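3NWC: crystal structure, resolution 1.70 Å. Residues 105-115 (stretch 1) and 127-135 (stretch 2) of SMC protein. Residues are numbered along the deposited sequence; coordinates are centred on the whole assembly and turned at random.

Stretch 1, residues 105-115: SVGLPAVDVIE
Stretch 2 127-135: ALGDTVIVN

The two stretches pair as short antiparallel strands, Leu108-Pro109 against the strand that runs to Val134, and bury 531 Å² between them. Ser105 does not touch stretch 2. Val106 (chi1 t) sets CG1 3.8 Å from Val134 CG1, an apolar contact at the start of the pairing. Gly107 is extended (phi/psi -175/-153), its CA 5.5 Å from Val134 CA. It has no side chain, and a CB here would lie 2.6 Å from Ile133 O and 2.9 Å from Val132 CG1. The space is taken by Val132 (chi1 t), whose CG1 sits 3.2 Å from Gly107 C.

Leu108 (-91/118; chi t, p) forms the hydrogen-bonded pair with Ile133 (-95/127; chi m, t), CA to CA 5.1 Å. Leu108 N donates to Ile133 O at 3.2 Å, and Ile133 N donates to Leu108 O at 2.8 Å, nearly straight at 171°. Their side chains share one face of the sheet. Pro109 (-56/131) faces Val132 (-115/140) in the non-hydrogen-bonded pair, CA to CA 4.4 Å, with both side chains on the other face. Pro109 CA makes a CA-H...O contact with Thr131 O at 3.6 Å, and Val132 CA makes one with Leu108 O at 3.6 Å, as is usual for this kind of pair.

Ala110 N donates to Thr131 O at 2.9 Å, 174°. Ala110 opens a 3-10 segment, 110-112 (Ala110 -60/-33, Val111 -62/-23, Asp112 -69/-19), where Asp112 N bonds Pro109 O at 2.9 Å. Ala110 CB points toward stretch 2, 4.2 Å from Ile133 CG1. In stretch 2, a type I turn from Leu128 to Thr131 is closed by Thr131 N to Leu128 O, 3.1 Å. Water 1 links the segments: it accepts from Val111 N (3.2 Å) and donates to Leu128 O (2.7 Å) and Thr131 O (3.0 Å).

Val111 (m) places CG1 4.2 Å from Leu128 CB. Val113 (m) brings CG2 3.8 Å from Ile133 CD1. Ile114 (p, t) ends the contact, its CD1 3.8 Å from CD1 of Leu128 (m, t).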

# COMPACT_ATOMS: atom_id res chain seq x y z
N SER A 105 -20.65 -14.11 7.07
CA SER A 105 -20.51 -14.59 8.44
C SER A 105 -19.28 -15.48 8.58
O SER A 105 -19.23 -16.36 9.43
CB SER A 105 -21.78 -15.32 8.90
OG SER A 105 -22.13 -16.37 8.01
N VAL A 106 -18.29 -15.23 7.73
CA VAL A 106 -17.07 -16.03 7.71
C VAL A 106 -16.27 -15.94 9.01
O VAL A 106 -15.61 -16.88 9.42
CB VAL A 106 -16.18 -15.65 6.51
CG1 VAL A 106 -14.73 -16.06 6.74
CG2 VAL A 106 -16.73 -16.26 5.24
N GLY A 107 -16.35 -14.79 9.68
CA GLY A 107 -15.62 -14.65 10.92
C GLY A 107 -15.88 -13.35 11.63
O GLY A 107 -16.93 -12.75 11.45
N LEU A 108 -14.91 -12.91 12.42
CA LEU A 108 -15.09 -11.76 13.30
C LEU A 108 -14.69 -10.46 12.62
O LEU A 108 -13.52 -10.29 12.27
CB LEU A 108 -14.24 -11.97 14.56
CG LEU A 108 -14.11 -10.86 15.60
CD1 LEU A 108 -15.46 -10.59 16.29
CD2 LEU A 108 -13.06 -11.25 16.63
N PRO A 109 -15.64 -9.54 12.44
CA PRO A 109 -15.30 -8.24 11.85
C PRO A 109 -14.19 -7.53 12.62
O PRO A 109 -14.25 -7.39 13.85
CB PRO A 109 -16.59 -7.44 11.96
CG PRO A 109 -17.66 -8.49 11.85
CD PRO A 109 -17.10 -9.68 12.62
N ALA A 110 -13.18 -7.06 11.90
CA ALA A 110 -12.06 -6.42 12.57
C ALA A 110 -12.47 -5.20 13.37
O ALA A 110 -11.90 -4.91 14.41
CB ALA A 110 -10.96 -6.06 11.54
N VAL A 111 -13.48 -4.47 12.90
CA VAL A 111 -13.93 -3.29 13.61
C VAL A 111 -14.46 -3.64 15.00
O VAL A 111 -14.48 -2.79 15.88
CB VAL A 111 -15.03 -2.50 12.85
CG1 VAL A 111 -14.50 -2.02 11.51
CG2 VAL A 111 -16.28 -3.35 12.67
N ASP A 112 -14.86 -4.89 15.21
CA ASP A 112 -15.38 -5.30 16.51
C ASP A 112 -14.30 -5.34 17.59
O ASP A 112 -14.61 -5.32 18.78
CB ASP A 112 -16.03 -6.67 16.43
CG ASP A 112 -17.35 -6.64 15.71
OD1 ASP A 112 -17.76 -5.55 15.27
OD2 ASP A 112 -17.97 -7.71 15.59
N VAL A 113 -13.04 -5.40 17.18
CA VAL A 113 -11.97 -5.55 18.16
C VAL A 113 -11.12 -4.29 18.33
O VAL A 113 -10.04 -4.34 18.92
CB VAL A 113 -11.09 -6.79 17.89
CG1 VAL A 113 -11.94 -8.06 17.87
CG2 VAL A 113 -10.30 -6.63 16.58
N ILE A 114 -11.64 -3.15 17.87
CA ILE A 114 -10.97 -1.87 18.03
C ILE A 114 -11.92 -0.83 18.60
O ILE A 114 -13.15 -0.97 18.56
CB ILE A 114 -10.41 -1.34 16.69
CG1 ILE A 114 -11.54 -1.18 15.67
CG2 ILE A 114 -9.28 -2.25 16.16
CD1 ILE A 114 -11.13 -0.50 14.38
N GLU A 115 -11.32 0.23 19.15
CA GLU A 115 -12.05 1.38 19.65
C GLU A 115 -11.55 2.62 18.95
O GLU A 115 -10.36 2.74 18.64
CB GLU A 115 -11.85 1.53 21.17
CG GLU A 115 -12.50 0.44 21.97
CD GLU A 115 -12.39 0.66 23.46
OE1 GLU A 115 -11.66 1.58 23.88
OE2 GLU A 115 -13.03 -0.10 24.22
N ALA A 127 -10.87 1.79 6.17
CA ALA A 127 -9.67 0.96 6.28
C ALA A 127 -9.96 -0.49 6.68
O ALA A 127 -9.31 -1.43 6.20
CB ALA A 127 -8.69 1.58 7.28
N LEU A 128 -10.92 -0.68 7.58
CA LEU A 128 -11.10 -1.98 8.22
C LEU A 128 -12.52 -2.52 8.13
O LEU A 128 -12.79 -3.61 8.61
CB LEU A 128 -10.72 -1.88 9.70
CG LEU A 128 -9.21 -1.67 9.93
CD1 LEU A 128 -8.95 -1.33 11.39
CD2 LEU A 128 -8.47 -2.94 9.54
N GLY A 129 -13.41 -1.75 7.50
CA GLY A 129 -14.84 -2.05 7.50
C GLY A 129 -15.30 -3.33 6.84
O GLY A 129 -16.37 -3.85 7.17
N ASP A 130 -14.54 -3.85 5.89
CA ASP A 130 -14.90 -5.14 5.32
C ASP A 130 -13.88 -6.22 5.62
O ASP A 130 -13.90 -7.28 5.02
CB ASP A 130 -15.21 -5.03 3.81
CG ASP A 130 -13.98 -4.75 2.95
OD1 ASP A 130 -12.90 -4.40 3.48
OD2 ASP A 130 -14.10 -4.88 1.72
N THR A 131 -13.01 -5.96 6.61
CA THR A 131 -12.06 -6.98 7.03
C THR A 131 -12.63 -7.93 8.07
O THR A 131 -13.18 -7.51 9.08
CB THR A 131 -10.74 -6.37 7.58
OG1 THR A 131 -10.19 -5.50 6.59
CG2 THR A 131 -9.73 -7.46 7.90
N VAL A 132 -12.45 -9.22 7.83
CA VAL A 132 -12.81 -10.25 8.77
C VAL A 132 -11.58 -10.99 9.26
O VAL A 132 -10.65 -11.27 8.49
CB VAL A 132 -13.81 -11.23 8.11
CG1 VAL A 132 -14.19 -12.34 9.06
CG2 VAL A 132 -15.04 -10.47 7.63
N ILE A 133 -11.57 -11.29 10.56
CA ILE A 133 -10.49 -12.04 11.17
C ILE A 133 -10.88 -13.51 11.20
O ILE A 133 -11.97 -13.86 11.68
CB ILE A 133 -10.21 -11.55 12.59
CG1 ILE A 133 -9.95 -10.04 12.59
CG2 ILE A 133 -9.05 -12.31 13.21
CD1 ILE A 133 -9.85 -9.42 13.98
N VAL A 134 -10.01 -14.35 10.67
CA VAL A 134 -10.20 -15.79 10.66
C VAL A 134 -8.98 -16.45 11.32
O VAL A 134 -7.92 -15.84 11.45
CB VAL A 134 -10.37 -16.32 9.23
CG1 VAL A 134 -11.46 -15.53 8.50
CG2 VAL A 134 -9.07 -16.23 8.46
N ASN A 135 -9.15 -17.70 11.75
CA ASN A 135 -8.13 -18.36 12.57
C ASN A 135 -6.88 -18.86 11.83
O ASN A 135 -5.80 -18.90 12.41
CB ASN A 135 -8.75 -19.49 13.38
CG ASN A 135 -9.87 -19.02 14.28
OD1 ASN A 135 -11.00 -18.82 13.83
ND2 ASN A 135 -9.56 -18.83 15.55
O HOH W 1 -14.65 -5.06 9.98